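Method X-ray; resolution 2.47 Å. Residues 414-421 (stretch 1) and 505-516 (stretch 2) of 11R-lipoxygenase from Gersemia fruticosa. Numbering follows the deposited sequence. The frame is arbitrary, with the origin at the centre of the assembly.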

# COMPACT_ATOMS: atom_id res chain seq x y z
N VAL A 414 -17.51 -16.53 -5.88
CA VAL A 414 -18.85 -16.14 -6.30
C VAL A 414 -19.42 -15.07 -5.37
O VAL A 414 -20.46 -14.47 -5.66
N HIS A 415 -18.75 -14.84 -4.25
CA HIS A 415 -19.19 -13.86 -3.26
C HIS A 415 -18.88 -12.44 -3.75
O HIS A 415 -17.79 -12.17 -4.25
N PRO A 416 -19.84 -11.51 -3.59
CA PRO A 416 -19.68 -10.14 -4.08
C PRO A 416 -18.51 -9.38 -3.44
O PRO A 416 -17.85 -8.59 -4.11
N VAL A 417 -18.26 -9.63 -2.16
CA VAL A 417 -17.16 -8.98 -1.45
C VAL A 417 -15.80 -9.46 -1.97
O VAL A 417 -14.86 -8.68 -2.06
N TRP A 418 -15.71 -10.74 -2.31
CA TRP A 418 -14.50 -11.27 -2.91
C TRP A 418 -14.19 -10.54 -4.21
O TRP A 418 -13.05 -10.19 -4.49
N LYS A 419 -15.23 -10.31 -5.01
CA LYS A 419 -15.08 -9.61 -6.28
C LYS A 419 -14.69 -8.16 -6.04
O LYS A 419 -13.90 -7.59 -6.79
N LEU A 420 -15.26 -7.57 -5.00
CA LEU A 420 -15.00 -6.18 -4.67
C LEU A 420 -13.54 -5.95 -4.31
O LEU A 420 -12.90 -5.03 -4.82
N LEU A 421 -13.01 -6.79 -3.43
CA LEU A 421 -11.67 -6.60 -2.88
C LEU A 421 -10.57 -7.12 -3.79
O LEU A 421 -9.42 -6.68 -3.68
N GLN A 505 -18.70 5.79 -0.98
CA GLN A 505 -19.93 5.77 -1.75
C GLN A 505 -19.99 4.54 -2.64
O GLN A 505 -21.02 3.88 -2.74
N PHE A 506 -18.86 4.23 -3.29
CA PHE A 506 -18.79 3.07 -4.18
C PHE A 506 -19.03 1.77 -3.43
O PHE A 506 -19.83 0.94 -3.85
N VAL A 507 -18.33 1.59 -2.31
CA VAL A 507 -18.47 0.39 -1.51
C VAL A 507 -19.91 0.25 -1.01
O VAL A 507 -20.45 -0.85 -0.98
N GLN A 508 -20.51 1.36 -0.63
CA GLN A 508 -21.89 1.35 -0.14
C GLN A 508 -22.85 0.93 -1.25
O GLN A 508 -23.78 0.16 -1.01
N ASP A 509 -22.63 1.44 -2.46
CA ASP A 509 -23.47 1.10 -3.60
C ASP A 509 -23.42 -0.40 -3.87
O ASP A 509 -24.45 -1.04 -4.04
N ILE A 510 -22.21 -0.96 -3.91
CA ILE A 510 -22.03 -2.38 -4.18
C ILE A 510 -22.71 -3.22 -3.11
O ILE A 510 -23.44 -4.16 -3.42
N ILE A 511 -22.46 -2.89 -1.85
CA ILE A 511 -22.99 -3.66 -0.73
C ILE A 511 -24.52 -3.62 -0.67
O ILE A 511 -25.16 -4.61 -0.32
N GLN A 512 -25.10 -2.48 -1.03
CA GLN A 512 -26.56 -2.34 -0.98
C GLN A 512 -27.25 -3.01 -2.17
O GLN A 512 -28.47 -3.14 -2.19
N ILE A 513 -26.46 -3.44 -3.15
CA ILE A 513 -26.99 -4.21 -4.27
C ILE A 513 -27.29 -5.64 -3.84
O ILE A 513 -28.25 -6.25 -4.32
N TYR A 514 -26.47 -6.17 -2.94
CA TYR A 514 -26.57 -7.58 -2.55
C TYR A 514 -27.15 -7.77 -1.15
O TYR A 514 -27.82 -8.77 -0.88
N TYR A 515 -26.88 -6.82 -0.26
CA TYR A 515 -27.41 -6.88 1.10
C TYR A 515 -28.59 -5.91 1.23
O TYR A 515 -28.40 -4.70 1.28
N ASN A 516 -29.79 -6.46 1.30
CA ASN A 516 -31.00 -5.64 1.35
C ASN A 516 -31.23 -5.04 2.73
O ASN A 516 -31.92 -4.03 2.86

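The most unusual feature of this contact is an aromatic face at one end: Pro416, the first residue of its helix, lays its ring carbon CB over the ring of Tyr514, 3.8 Å from Pro416 CB to the centroid of the Tyr514 ring and 16° off the ring normal, a CH-pi contact. The closest atoms of this pair are Pro416 CB and Tyr514 CD2, at 3.7 Å. Both CA-to-CB bonds point toward the opposite stretch; the proline ring is puckered C-gamma endo, and Tyr514 has chi1 m (-58°) with chi2 at -83°. The Tyr514 hydroxyl is hydrogen-bonded elsewhere in the structure.

The two helices run nearly antiparallel, at 158°, with axes 10.7 Å apart at closest approach, so moving forward along stretch 1 means moving backward along stretch 2: Pro416 lies nearest Tyr514, Val417 nearest Ile511 and Leu420 nearest Ile510 by CA position. The spacing leaves room for side chains between the backbones, and no hydrogen bond crosses the contact, which buries 368 Å² in total.

Leu420 is the centre of the packing and has the largest area covered by the other stretch. It points toward stretch 2 in the t, p rotamer and splits its two methyls among three neighbours. Leu420 CD1 lies 3.6 Å from Phe506 CE2, oblique to that ring, and 4.1 Å from Ile510 CG1, while Leu420 CD2 reaches Val507 CG1 at a looser 4.4 Å. Ile510 also points toward stretch 1, in the m, m rotamer. Phe506 (chi1 t, chi2 61°) leaves its backbone sideways, but the end of its ring comes nearer; the CA-to-CB bond of Val507, also t, points sideways.

Val417 (t), next to Pro416 in sequence, leaves its helix sideways and sets CG2 4.2 Å from Ile511 CD1. Ile511 starts sideways too, and its m, m rotamer brings its end nearer. Val417 CG2 is also 4.1 Å from Tyr515 OH, so this methyl touches both an apolar neighbour and a hydroxyl.

Tyr515 has chi1 m and chi2 89°; its CA-to-CB bond points sideways, but the long ring carries the hydroxyl across. There Tyr515 OH approaches His415 CE1 to 3.2 Å, near the plane of the imidazole and at its edge. This is a close contact with a ring carbon, and the hydroxyl has its hydrogen bond elsewhere in the structure. The imidazole is already engaged: His415 (chi1 t, chi2 -58°) occupies the N-cap position, and its ND1 accepts a hydrogen bond from Val417 N, 3.1 Å from His415 ND1, satisfying an amide at the start of the helix that has no preceding turn to pair with. His415 NE2 is bonded elsewhere in the structure.

Away from the contact, Gln505 NE2 donates to Asp509 OD1 at 3.0 Å, one helical turn on. The packing between the stretches is made largely by apolar and aromatic side chains.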

# COMPACT_ATOMS: atom_id res chain seq x y z
CB VAL A 414 -19.80 -17.35 -6.36
CG1 VAL A 414 -20.14 -17.84 -4.96
CG2 VAL A 414 -21.07 -17.01 -7.14
CB HIS A 415 -18.48 -14.13 -1.94
CG HIS A 415 -19.13 -13.48 -0.76
ND1 HIS A 415 -19.34 -12.12 -0.67
CD2 HIS A 415 -19.62 -14.00 0.40
CE1 HIS A 415 -19.93 -11.83 0.47
NE2 HIS A 415 -20.10 -12.95 1.14
CB PRO A 416 -21.01 -9.47 -3.71
CG PRO A 416 -21.60 -10.33 -2.65
CD PRO A 416 -21.17 -11.72 -2.99
CB VAL A 417 -17.24 -9.22 0.07
CG1 VAL A 417 -15.97 -8.75 0.76
CG2 VAL A 417 -18.46 -8.53 0.64
CB TRP A 418 -14.63 -12.77 -3.20
CG TRP A 418 -13.62 -13.26 -4.18
CD1 TRP A 418 -13.73 -13.24 -5.54
CD2 TRP A 418 -12.33 -13.82 -3.89
NE1 TRP A 418 -12.60 -13.77 -6.12
CE2 TRP A 418 -11.72 -14.13 -5.13
CE3 TRP A 418 -11.64 -14.10 -2.71
CZ2 TRP A 418 -10.46 -14.70 -5.21
CZ3 TRP A 418 -10.38 -14.67 -2.80
CH2 TRP A 418 -9.80 -14.96 -4.04
CB LYS A 419 -16.39 -9.66 -7.07
CG LYS A 419 -16.83 -11.05 -7.48
CD LYS A 419 -18.15 -11.00 -8.23
CE LYS A 419 -18.63 -12.39 -8.65
NZ LYS A 419 -17.73 -13.01 -9.66
CB LEU A 420 -15.89 -5.74 -3.50
CG LEU A 420 -15.72 -4.29 -3.04
CD1 LEU A 420 -16.19 -3.33 -4.12
CD2 LEU A 420 -16.46 -4.05 -1.74
CB LEU A 421 -11.56 -7.28 -1.52
CG LEU A 421 -12.47 -6.75 -0.41
CD1 LEU A 421 -12.25 -7.52 0.88
CD2 LEU A 421 -12.23 -5.26 -0.20
CB GLN A 505 -20.06 7.04 -2.60
CG GLN A 505 -21.38 7.17 -3.32
CD GLN A 505 -22.55 7.23 -2.36
OE1 GLN A 505 -22.57 8.05 -1.44
NE2 GLN A 505 -23.53 6.36 -2.55
CB PHE A 506 -17.44 3.03 -4.88
CG PHE A 506 -17.18 1.75 -5.63
CD1 PHE A 506 -18.01 1.36 -6.66
CD2 PHE A 506 -16.11 0.93 -5.29
CE1 PHE A 506 -17.78 0.18 -7.35
CE2 PHE A 506 -15.88 -0.25 -5.97
CZ PHE A 506 -16.71 -0.62 -7.00
CB VAL A 507 -17.51 0.40 -0.31
CG1 VAL A 507 -17.86 -0.71 0.68
CG2 VAL A 507 -16.07 0.25 -0.78
CB GLN A 508 -22.28 2.73 0.39
CG GLN A 508 -23.68 2.79 0.98
CD GLN A 508 -23.98 4.12 1.64
OE1 GLN A 508 -24.47 5.05 1.00
NE2 GLN A 508 -23.68 4.22 2.93
CB ASP A 509 -23.04 1.87 -4.84
CG ASP A 509 -23.35 3.35 -4.75
OD1 ASP A 509 -24.11 3.75 -3.83
OD2 ASP A 509 -22.85 4.13 -5.60
CB ILE A 510 -20.53 -2.75 -4.23
CG1 ILE A 510 -19.85 -2.07 -5.42
CG2 ILE A 510 -20.36 -4.26 -4.31
CD1 ILE A 510 -20.45 -2.43 -6.77
CB ILE A 511 -22.41 -3.16 0.61
CG1 ILE A 511 -20.92 -3.47 0.69
CG2 ILE A 511 -23.15 -3.80 1.79
CD1 ILE A 511 -20.58 -4.95 0.62
CB GLN A 512 -26.95 -0.86 -0.89
CG GLN A 512 -26.65 -0.24 0.46
CD GLN A 512 -27.19 1.17 0.60
OE1 GLN A 512 -27.77 1.72 -0.33
NE2 GLN A 512 -27.01 1.76 1.78
CB ILE A 513 -26.01 -4.23 -5.46
CG1 ILE A 513 -26.01 -2.89 -6.19
CG2 ILE A 513 -26.37 -5.35 -6.43
CD1 ILE A 513 -24.93 -2.75 -7.24
CB TYR A 514 -25.20 -8.24 -2.66
CG TYR A 514 -24.62 -8.14 -4.05
CD1 TYR A 514 -24.98 -9.05 -5.04
CD2 TYR A 514 -23.73 -7.13 -4.39
CE1 TYR A 514 -24.47 -8.97 -6.32
CE2 TYR A 514 -23.21 -7.04 -5.67
CZ TYR A 514 -23.58 -7.96 -6.63
OH TYR A 514 -23.07 -7.87 -7.90
CB TYR A 515 -26.33 -6.52 2.11
CG TYR A 515 -25.16 -7.47 2.14
CD1 TYR A 515 -24.06 -7.27 1.32
CD2 TYR A 515 -25.15 -8.57 2.99
CE1 TYR A 515 -22.98 -8.13 1.34
CE2 TYR A 515 -24.08 -9.44 3.02
CZ TYR A 515 -23.00 -9.22 2.19
OH TYR A 515 -21.93 -10.08 2.22
CB ASN A 516 -32.22 -6.47 0.93
CG ASN A 516 -33.18 -5.68 0.06
OD1 ASN A 516 -33.49 -6.08 -1.06
ND2 ASN A 516 -33.67 -4.56 0.59